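PDB 3BBL: regulatory protein of LacI family from Chloroflexus aggregans, which regulates transcription as a DNA-binding LacI-family protein, its periplasmic-binding-protein-like core probably sensing a small effector and pairing into a dimer. Local coordinates for the interface of chains A and B. Coordinates in Å, arbitrary orientation; residue numbers count along the deposited sequence, not the author numbering. Chains: chain A/B, Regulatory protein of LacI family.

Contact 1: the interface of chains A and B. Residues chain A 6, 11, 27, 31, 40-43; chain B 6, 11, 27, 31, 40-43.
A:Pro43 and B:Pro43, with 67 Å² hidden apiece, meet across the two-fold axis where the ends of the two strands 40-43 come together in this largely apolar part of the dimer interface, which no hydrogen bond crosses. Their rings touch through their delta carbons, A:Pro43 CD lying 3.4 Å from B:Pro43 CD, and A:Pro43 CD also rests against the backbone carbonyl of B:Val41. On the CB side the ring meets helix 23-36 of the partner: B:Val31, whose CG2 lies anti to the carbonyl carbon, crosses the proline at about a right angle and sets that methyl 3.8 Å from A:Pro43 CB.

Next in buried surface comes A:Leu42, its CG anti to the backbone N (chi1 -178°). This torsion points the branch at B:Phe40, CD1 lying 3.5 Å from that residue's CB, while CD2 faces the ring carbons CD2 and CE2. The B:Phe40 ring in turn has the carbonyl oxygen of A:Pro43 at its edge, in plane. Next to A:Leu42 CD1, away from that ring, the selenomethionines A:Met6 and B:Met6 point tip to tip, their methyl ends modelled too close for the spacing to carry meaning.

On the helix side, A:Leu27 and B:Leu27 also meet tip to tip, CD2 to CD2 at 3.5 Å. Each crosses the partner's indole at about a right angle, B:Trp11 CH2 standing 3.9 Å from A:Leu27 CD2.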
loop_
_atom_site.group_PDB
_atom_site.type_symbol
_atom_site.label_atom_id
_atom_site.label_comp_id
_atom_site.label_asym_id
_atom_site.label_seq_id
_atom_site.Cartn_x
_atom_site.Cartn_y
_atom_site.Cartn_z
HETATM N N MSE A 6 15.304 -10.569 -18.669
HETATM C CA MSE A 6 14.145 -10.561 -17.797
HETATM C C MSE A 6 14.425 -11.227 -16.455
HETATM O O MSE A 6 15.035 -12.297 -16.386
HETATM C CB MSE A 6 12.968 -11.211 -18.505
HETATM C CG MSE A 6 12.457 -10.297 -19.577
HETATM SE SE MSE A 6 10.859 -10.974 -20.404
HETATM C CE MSE A 6 9.643 -10.452 -19.038
ATOM N N TRP A 11 5.558 -12.221 -5.224
ATOM C CA TRP A 11 5.386 -11.778 -3.848
ATOM C C TRP A 11 4.223 -12.486 -3.186
ATOM O O TRP A 11 3.247 -12.851 -3.844
ATOM C CB TRP A 11 5.196 -10.256 -3.795
ATOM C CG TRP A 11 4.055 -9.743 -4.609
ATOM C CD1 TRP A 11 2.793 -9.459 -4.170
ATOM C CD2 TRP A 11 4.081 -9.408 -6.001
ATOM N NE1 TRP A 11 2.033 -8.953 -5.202
ATOM C CE2 TRP A 11 2.799 -8.907 -6.333
ATOM C CE3 TRP A 11 5.064 -9.467 -6.995
ATOM C CZ2 TRP A 11 2.477 -8.481 -7.625
ATOM C CZ3 TRP A 11 4.741 -9.042 -8.279
ATOM C CH2 TRP A 11 3.460 -8.548 -8.581
ATOM N N LEU A 27 8.936 -3.121 -5.955
ATOM C CA LEU A 27 8.764 -3.424 -7.366
ATOM C C LEU A 27 8.975 -2.211 -8.270
ATOM O O LEU A 27 9.632 -2.316 -9.311
ATOM C CB LEU A 27 7.386 -4.040 -7.617
ATOM C CG LEU A 27 7.095 -4.496 -9.053
ATOM C CD1 LEU A 27 8.152 -5.494 -9.529
ATOM C CD2 LEU A 27 5.716 -5.117 -9.110
ATOM N N VAL A 31 11.700 -2.205 -11.195
ATOM C CA VAL A 31 11.308 -1.960 -12.572
ATOM C C VAL A 31 12.086 -0.813 -13.200
ATOM O O VAL A 31 12.522 -0.910 -14.341
ATOM C CB VAL A 31 9.804 -1.663 -12.674
ATOM C CG1 VAL A 31 9.458 -1.160 -14.075
ATOM C CG2 VAL A 31 9.015 -2.922 -12.360
ATOM N N PHE A 40 13.832 -6.243 -17.786
ATOM C CA PHE A 40 12.434 -6.134 -17.395
ATOM C C PHE A 40 12.234 -7.103 -16.246
ATOM O O PHE A 40 12.926 -8.120 -16.153
ATOM C CB PHE A 40 11.472 -6.545 -18.520
ATOM C CG PHE A 40 11.406 -5.577 -19.668
ATOM C CD1 PHE A 40 12.338 -5.630 -20.697
ATOM C CD2 PHE A 40 10.395 -4.625 -19.731
ATOM C CE1 PHE A 40 12.266 -4.752 -21.772
ATOM C CE2 PHE A 40 10.314 -3.741 -20.802
ATOM C CZ PHE A 40 11.251 -3.805 -21.826
ATOM N N VAL A 41 11.296 -6.777 -15.362
ATOM C CA VAL A 41 10.975 -7.652 -14.250
ATOM C C VAL A 41 9.744 -8.412 -14.711
ATOM O O VAL A 41 8.785 -7.820 -15.195
ATOM C CB VAL A 41 10.624 -6.865 -12.970
ATOM C CG1 VAL A 41 10.169 -7.832 -11.879
ATOM C CG2 VAL A 41 11.833 -6.059 -12.502
ATOM N N LEU A 42 9.778 -9.730 -14.581
ATOM C CA LEU A 42 8.652 -10.537 -14.991
ATOM C C LEU A 42 7.950 -11.154 -13.791
ATOM O O LEU A 42 8.446 -12.109 -13.194
ATOM C CB LEU A 42 9.117 -11.642 -15.930
ATOM C CG LEU A 42 8.009 -12.544 -16.471
ATOM C CD1 LEU A 42 7.088 -11.734 -17.367
ATOM C CD2 LEU A 42 8.618 -13.712 -17.234
ATOM N N PRO A 43 6.789 -10.604 -13.414
ATOM C CA PRO A 43 6.032 -11.131 -12.278
ATOM C C PRO A 43 5.383 -12.457 -12.647
ATOM O O PRO A 43 4.940 -12.642 -13.774
ATOM C CB PRO A 43 4.974 -10.059 -12.033
ATOM C CG PRO A 43 5.586 -8.825 -12.598
ATOM C CD PRO A 43 6.232 -9.316 -13.857
HETATM N N MSE B 6 2.360 -11.854 -23.417
HETATM C CA MSE B 6 2.735 -10.868 -22.422
HETATM C C MSE B 6 1.955 -9.567 -22.573
HETATM O O MSE B 6 1.780 -9.050 -23.679
HETATM C CB MSE B 6 4.234 -10.627 -22.481
HETATM C CG MSE B 6 4.959 -11.811 -21.917
HETATM SE SE MSE B 6 6.854 -11.511 -21.798
HETATM C CE MSE B 6 6.831 -10.461 -20.213
ATOM N N TRP B 11 2.530 1.954 -14.047
ATOM C CA TRP B 11 1.734 2.740 -13.116
ATOM C C TRP B 11 2.452 4.011 -12.719
ATOM O O TRP B 11 3.683 4.054 -12.668
ATOM C CB TRP B 11 1.381 1.906 -11.876
ATOM C CG TRP B 11 2.557 1.349 -11.147
ATOM C CD1 TRP B 11 3.175 1.882 -10.052
ATOM C CD2 TRP B 11 3.236 0.120 -11.432
ATOM N NE1 TRP B 11 4.191 1.053 -9.627
ATOM C CE2 TRP B 11 4.246 -0.036 -10.453
ATOM C CE3 TRP B 11 3.079 -0.871 -12.408
ATOM C CZ2 TRP B 11 5.103 -1.141 -10.434
ATOM C CZ3 TRP B 11 3.932 -1.969 -12.387
ATOM C CH2 TRP B 11 4.927 -2.099 -11.402
ATOM N N LEU B 27 -2.400 -5.176 -9.618
ATOM C CA LEU B 27 -1.365 -5.968 -10.262
ATOM C C LEU B 27 -1.377 -7.434 -9.832
ATOM O O LEU B 27 -1.245 -8.331 -10.671
ATOM C CB LEU B 27 0.013 -5.353 -10.012
ATOM C CG LEU B 27 1.199 -6.034 -10.709
ATOM C CD1 LEU B 27 0.977 -6.094 -12.221
ATOM C CD2 LEU B 27 2.468 -5.273 -10.390
ATOM N N VAL B 31 -1.765 -10.407 -12.476
ATOM C CA VAL B 31 -0.751 -11.442 -12.581
ATOM C C VAL B 31 -1.332 -12.839 -12.424
ATOM O O VAL B 31 -0.977 -13.746 -13.167
ATOM C CB VAL B 31 0.358 -11.237 -11.537
ATOM C CG1 VAL B 31 1.272 -12.460 -11.490
ATOM C CG2 VAL B 31 1.162 -9.996 -11.887
ATOM N N PHE B 40 1.644 -13.403 -19.087
ATOM C CA PHE B 40 2.446 -12.755 -18.059
ATOM C C PHE B 40 2.235 -11.264 -18.226
ATOM O O PHE B 40 1.967 -10.787 -19.332
ATOM C CB PHE B 40 3.949 -13.031 -18.222
ATOM C CG PHE B 40 4.363 -14.440 -17.901
ATOM C CD1 PHE B 40 4.262 -15.444 -18.857
ATOM C CD2 PHE B 40 4.874 -14.758 -16.649
ATOM C CE1 PHE B 40 4.667 -16.744 -18.572
ATOM C CE2 PHE B 40 5.281 -16.056 -16.353
ATOM C CZ PHE B 40 5.178 -17.051 -17.318
ATOM N N VAL B 41 2.337 -10.531 -17.122
ATOM C CA VAL B 41 2.210 -9.086 -17.165
ATOM C C VAL B 41 3.642 -8.580 -17.183
ATOM O O VAL B 41 4.467 -9.002 -16.378
ATOM C CB VAL B 41 1.500 -8.525 -15.915
ATOM C CG1 VAL B 41 1.513 -6.998 -15.956
ATOM C CG2 VAL B 41 0.066 -9.047 -15.849
ATOM N N LEU B 42 3.945 -7.691 -18.115
ATOM C CA LEU B 42 5.281 -7.152 -18.209
ATOM C C LEU B 42 5.314 -5.685 -17.812
ATOM O O LEU B 42 4.887 -4.817 -18.573
ATOM C CB LEU B 42 5.808 -7.304 -19.630
ATOM C CG LEU B 42 7.236 -6.809 -19.852
ATOM C CD1 LEU B 42 8.201 -7.675 -19.062
ATOM C CD2 LEU B 42 7.570 -6.838 -21.337
ATOM N N PRO B 43 5.810 -5.389 -16.603
ATOM C CA PRO B 43 5.892 -4.006 -16.132
ATOM C C PRO B 43 7.003 -3.266 -16.863
ATOM O O PRO B 43 8.044 -3.840 -17.161
ATOM C CB PRO B 43 6.226 -4.158 -14.652
ATOM C CG PRO B 43 5.708 -5.512 -14.312
ATOM C CD PRO B 43 6.092 -6.329 -15.508
#

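Contact 2: the interface of chains A and B. Residues chain A 19, 201, 227-228, 231-232; chain B 19, 201, 227-228, 231-232.
This is an apolar, two-fold symmetric homodimer contact of the periplasmic-binding-protein-like core of a LacI-family regulator, and it joins the two chains through the loops around A:Met228 and B:Met228 and helix 197-209 of each. LacI-family proteins commonly pair through this core, so the contact is plausibly part of the biological dimer. The selenomethionines A:Met228 and B:Met228 occupy its centre, each burying about 60 Å². They reach toward each other tip to tip, with chains bent at chi2 and chi3, but the selenium atoms are modelled impossibly close and their separation carries no meaning. The poorly ordered A:Val19 lies alongside B:Met228, and this overlap too is modelled too tightly.

Contacts of ordinary length surround the methyl ends, although the placement of these selenomethionine side chains is uncertain. A:Ile201 crosses B:Met228 at about a right angle and brings CD1 to 3.5 Å from the selenomethionine CE; the extended outer branch (chi2 179°) delivers that methyl. Its other branch, CG2, anti to the backbone N, turns to B:Tyr231 and meets CB at 3.6 Å, so the two branches touch different residues. An alanine at A:Ile201 would remove both methyl contacts and would probably loosen the packing around B:Met228 and B:Tyr231. A:Leu232 approaches B:Met228 tip to tip, its CD2 3.6 Å from CE. The side chains of A:Leu232 and B:Leu232 cross obliquely, A:Leu232 CD2 lying 3.6 Å from B:Leu232 CD2.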
loop_
_atom_site.group_PDB
_atom_site.type_symbol
_atom_site.label_atom_id
_atom_site.label_comp_id
_atom_site.label_asym_id
_atom_site.label_seq_id
_atom_site.Cartn_x
_atom_site.Cartn_y
_atom_site.Cartn_z
ATOM N N VAL A 19 -1.571 -2.724 7.194
ATOM C CA VAL A 19 -1.366 -1.304 6.920
ATOM C C VAL A 19 -0.214 -0.994 5.943
ATOM O O VAL A 19 -0.252 0.023 5.234
ATOM C CB VAL A 19 -1.134 -0.541 8.256
ATOM C CG1 VAL A 19 -0.071 0.498 8.119
ATOM C CG2 VAL A 19 -2.376 0.130 8.655
ATOM N N ILE A 201 -0.712 0.065 15.963
ATOM C CA ILE A 201 -2.006 0.726 15.897
ATOM C C ILE A 201 -2.964 0.083 16.899
ATOM O O ILE A 201 -3.737 0.777 17.574
ATOM C CB ILE A 201 -2.564 0.698 14.451
ATOM C CG1 ILE A 201 -1.685 1.595 13.566
ATOM C CG2 ILE A 201 -3.997 1.206 14.415
ATOM C CD1 ILE A 201 -2.086 1.651 12.107
ATOM N N PRO A 227 2.734 3.950 5.219
ATOM C CA PRO A 227 2.166 5.246 4.855
ATOM C C PRO A 227 0.976 5.562 5.743
ATOM O O PRO A 227 0.186 4.673 6.060
ATOM C CB PRO A 227 1.774 5.045 3.396
ATOM C CG PRO A 227 1.406 3.600 3.351
ATOM C CD PRO A 227 2.523 2.963 4.149
HETATM N N MSE A 228 0.875 6.818 6.155
HETATM C CA MSE A 228 -0.212 7.295 6.995
HETATM C C MSE A 228 -0.022 7.185 8.505
HETATM O O MSE A 228 -0.733 7.860 9.255
HETATM C CB MSE A 228 -1.524 6.613 6.644
HETATM C CG MSE A 228 -1.920 5.553 7.631
HETATM SE SE MSE A 228 -3.920 5.561 8.001
HETATM C CE MSE A 228 -3.858 6.958 9.349
ATOM N N TYR A 231 0.074 10.318 10.053
ATOM C CA TYR A 231 -1.131 11.131 10.209
ATOM C C TYR A 231 -1.967 10.800 11.443
ATOM O O TYR A 231 -2.978 11.460 11.703
ATOM C CB TYR A 231 -2.020 11.013 8.965
ATOM C CG TYR A 231 -1.328 11.382 7.678
ATOM C CD1 TYR A 231 -1.426 10.554 6.559
ATOM C CD2 TYR A 231 -0.560 12.538 7.581
ATOM C CE1 TYR A 231 -0.772 10.864 5.370
ATOM C CE2 TYR A 231 0.097 12.861 6.400
ATOM C CZ TYR A 231 -0.014 12.015 5.300
ATOM O OH TYR A 231 0.636 12.310 4.135
ATOM N N LEU A 232 -1.557 9.786 12.198
ATOM C CA LEU A 232 -2.295 9.398 13.390
ATOM C C LEU A 232 -2.077 10.420 14.500
ATOM O O LEU A 232 -1.213 11.279 14.393
ATOM C CB LEU A 232 -1.823 8.026 13.862
ATOM C CG LEU A 232 -1.945 6.869 12.868
ATOM C CD1 LEU A 232 -1.100 5.693 13.331
ATOM C CD2 LEU A 232 -3.402 6.470 12.718
ATOM N N VAL B 19 -2.110 7.396 1.576
ATOM C CA VAL B 19 -2.542 6.265 2.393
ATOM C C VAL B 19 -2.949 5.010 1.596
ATOM O O VAL B 19 -2.825 3.883 2.097
ATOM C CB VAL B 19 -3.720 6.704 3.310
ATOM C CG1 VAL B 19 -4.766 5.643 3.407
ATOM C CG2 VAL B 19 -3.213 6.966 4.662
ATOM N N ILE B 201 -8.657 11.829 6.361
ATOM C CA ILE B 201 -7.840 11.773 7.562
ATOM C C ILE B 201 -7.492 13.191 8.014
ATOM O O ILE B 201 -7.507 13.496 9.216
ATOM C CB ILE B 201 -6.577 10.906 7.328
ATOM C CG1 ILE B 201 -7.010 9.443 7.150
ATOM C CG2 ILE B 201 -5.624 11.008 8.509
ATOM C CD1 ILE B 201 -5.883 8.466 6.882
ATOM N N PRO B 227 -6.285 0.558 3.242
ATOM C CA PRO B 227 -6.042 -0.327 4.379
ATOM C C PRO B 227 -5.746 0.493 5.622
ATOM O O PRO B 227 -5.056 1.510 5.545
ATOM C CB PRO B 227 -4.844 -1.148 3.918
ATOM C CG PRO B 227 -4.096 -0.185 3.058
ATOM C CD PRO B 227 -5.207 0.444 2.246
HETATM N N MSE B 228 -6.291 0.057 6.750
HETATM C CA MSE B 228 -6.096 0.712 8.033
HETATM C C MSE B 228 -7.074 1.823 8.402
HETATM O O MSE B 228 -7.173 2.176 9.581
HETATM C CB MSE B 228 -4.689 1.275 8.160
HETATM C CG MSE B 228 -4.632 2.764 7.979
HETATM SE SE MSE B 228 -3.329 3.642 9.272
HETATM C CE MSE B 228 -4.579 3.753 10.755
ATOM N N TYR B 231 -8.997 1.009 11.206
ATOM C CA TYR B 231 -8.421 0.995 12.550
ATOM C C TYR B 231 -8.395 2.354 13.245
ATOM O O TYR B 231 -7.979 2.450 14.405
ATOM C CB TYR B 231 -6.995 0.432 12.515
ATOM C CG TYR B 231 -6.894 -0.945 11.910
ATOM C CD1 TYR B 231 -5.922 -1.226 10.949
ATOM C CD2 TYR B 231 -7.774 -1.958 12.277
ATOM C CE1 TYR B 231 -5.830 -2.483 10.359
ATOM C CE2 TYR B 231 -7.692 -3.218 11.698
ATOM C CZ TYR B 231 -6.717 -3.470 10.737
ATOM O OH TYR B 231 -6.630 -4.700 10.148
ATOM N N LEU B 232 -8.829 3.399 12.548
ATOM C CA LEU B 232 -8.835 4.732 13.130
ATOM C C LEU B 232 -9.952 4.851 14.162
ATOM O O LEU B 232 -10.810 3.984 14.252
ATOM C CB LEU B 232 -9.045 5.771 12.033
ATOM C CG LEU B 232 -8.026 5.790 10.891
ATOM C CD1 LEU B 232 -8.574 6.587 9.718
ATOM C CD2 LEU B 232 -6.713 6.371 11.382
#

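Contact 3: the interface of chains A and B. Residues chain A 11, 14, 18, 21, 23; chain B 24, 28, 227.
The hydroxyl OG of B:Ser28 takes part in two good hydrogen bonds, one across the interface and one within helix 23-36, and in a weak one to the B:Asp24 carboxylate OD1. B:Ser28 OG accepts from the indole NE1 of A:Trp11 at 2.9 Å, lying near the ring plane with an angle of 151° at the hydrogen. OG donates to the backbone carbonyl O of B:Asp24 at 2.7 Å, on a lone pair of that oxygen. Donating to the helix carbonyl would help to fix the serine's rotation, leaving OG to receive the indole N-H. The indole is steadied from its own chain by A:Leu23, whose CD1 sits 3.4 Å above the ring centre.

B:Asp24, with 83 Å² hidden, has CG anti to the backbone N (chi1 177°), and its side chain crosses A:Thr14 obliquely. The threonine OG1 makes weak hydrogen bonds to both carboxylate oxygens, while A:Leu23 CD2 packs 3.5 Å from B:Asp24 CA.

A:His21 NE2 donates to the carbonyl O of A:Gln18 at 2.8 Å; the ring's tip faces B:Pro227, with NE2 3.7 Å from CG. Together the contacts supply a polar link in the dimer, joining the loop before helix 23-36 of one chain to that helix in the other.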
loop_
_atom_site.group_PDB
_atom_site.type_symbol
_atom_site.label_atom_id
_atom_site.label_comp_id
_atom_site.label_asym_id
_atom_site.label_seq_id
_atom_site.Cartn_x
_atom_site.Cartn_y
_atom_site.Cartn_z
ATOM N N TRP A 11 5.558 -12.221 -5.224
ATOM C CA TRP A 11 5.386 -11.778 -3.848
ATOM C C TRP A 11 4.223 -12.486 -3.186
ATOM O O TRP A 11 3.247 -12.851 -3.844
ATOM C CB TRP A 11 5.196 -10.256 -3.795
ATOM C CG TRP A 11 4.055 -9.743 -4.609
ATOM C CD1 TRP A 11 2.793 -9.459 -4.170
ATOM C CD2 TRP A 11 4.081 -9.408 -6.001
ATOM N NE1 TRP A 11 2.033 -8.953 -5.202
ATOM C CE2 TRP A 11 2.799 -8.907 -6.333
ATOM C CE3 TRP A 11 5.064 -9.467 -6.995
ATOM C CZ2 TRP A 11 2.477 -8.481 -7.625
ATOM C CZ3 TRP A 11 4.741 -9.042 -8.279
ATOM C CH2 TRP A 11 3.460 -8.548 -8.581
ATOM N N THR A 14 -0.758 -10.285 0.091
ATOM C CA THR A 14 -0.897 -9.361 1.211
ATOM C C THR A 14 -2.178 -9.666 1.977
ATOM O O THR A 14 -3.265 -9.685 1.400
ATOM C CB THR A 14 -0.972 -7.900 0.738
ATOM O OG1 THR A 14 0.126 -7.617 -0.138
ATOM C CG2 THR A 14 -0.906 -6.960 1.929
ATOM N N GLN A 18 -3.545 -5.501 6.518
ATOM C CA GLN A 18 -2.191 -5.031 6.799
ATOM C C GLN A 18 -2.005 -3.597 6.288
ATOM O O GLN A 18 -2.245 -3.301 5.117
ATOM C CB GLN A 18 -1.156 -5.959 6.160
ATOM C CG GLN A 18 0.164 -6.004 6.920
ATOM C CD GLN A 18 0.032 -6.664 8.286
ATOM O OE1 GLN A 18 0.967 -6.642 9.084
ATOM N NE2 GLN A 18 -1.128 -7.263 8.555
ATOM N N HIS A 21 2.324 -1.811 2.641
ATOM C CA HIS A 21 2.424 -2.469 1.341
ATOM C C HIS A 21 3.680 -1.955 0.645
ATOM O O HIS A 21 3.634 -0.971 -0.099
ATOM C CB HIS A 21 1.194 -2.155 0.486
ATOM C CG HIS A 21 -0.093 -2.625 1.087
ATOM N ND1 HIS A 21 -0.891 -3.575 0.485
ATOM C CD2 HIS A 21 -0.711 -2.293 2.244
ATOM C CE1 HIS A 21 -1.945 -3.808 1.246
ATOM N NE2 HIS A 21 -1.861 -3.044 2.321
ATOM N N LEU A 23 5.183 -3.401 -1.641
ATOM C CA LEU A 23 5.258 -3.961 -2.980
ATOM C C LEU A 23 5.555 -2.813 -3.926
ATOM O O LEU A 23 6.407 -2.914 -4.803
ATOM C CB LEU A 23 3.929 -4.596 -3.389
ATOM C CG LEU A 23 3.855 -4.932 -4.884
ATOM C CD1 LEU A 23 4.730 -6.147 -5.183
ATOM C CD2 LEU A 23 2.422 -5.198 -5.283
ATOM N N ASP B 24 -1.001 -3.149 -5.410
ATOM C CA ASP B 24 -1.006 -4.518 -4.934
ATOM C C ASP B 24 -2.271 -5.275 -5.314
ATOM O O ASP B 24 -2.189 -6.403 -5.781
ATOM C CB ASP B 24 -0.824 -4.544 -3.420
ATOM C CG ASP B 24 -0.893 -5.945 -2.855
ATOM O OD1 ASP B 24 -0.003 -6.764 -3.172
ATOM O OD2 ASP B 24 -1.843 -6.231 -2.096
ATOM N N SER B 28 -1.538 -7.688 -8.537
ATOM C CA SER B 28 -1.577 -9.068 -8.059
ATOM C C SER B 28 -2.691 -9.803 -8.785
ATOM O O SER B 28 -2.501 -10.906 -9.290
ATOM C CB SER B 28 -1.832 -9.123 -6.551
ATOM O OG SER B 28 -0.727 -8.613 -5.834
ATOM N N PRO B 227 -6.285 0.558 3.242
ATOM C CA PRO B 227 -6.042 -0.327 4.379
ATOM C C PRO B 227 -5.746 0.493 5.622
ATOM O O PRO B 227 -5.056 1.510 5.545
ATOM C CB PRO B 227 -4.844 -1.148 3.918
ATOM C CG PRO B 227 -4.096 -0.185 3.058
ATOM C CD PRO B 227 -5.207 0.444 2.246
#

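Contact 3 lies between the other two: its centre of C-alpha atoms is about 15 Å from that of contact 1 and about 15 Å from that of contact 2, which are themselves about 28 Å apart. A:Trp11 belongs to both contacts 1 and 3, and B:Pro227 to both contacts 2 and 3. Helix 23-36 contributes to contacts 1 and 3, whereas helix 197-209 enters at contact 2. The three thus form one extended two-fold interface, apolar at each end, with hydrogen bonds in between, so that both ends of the core help to hold together what is probably the biological dimer.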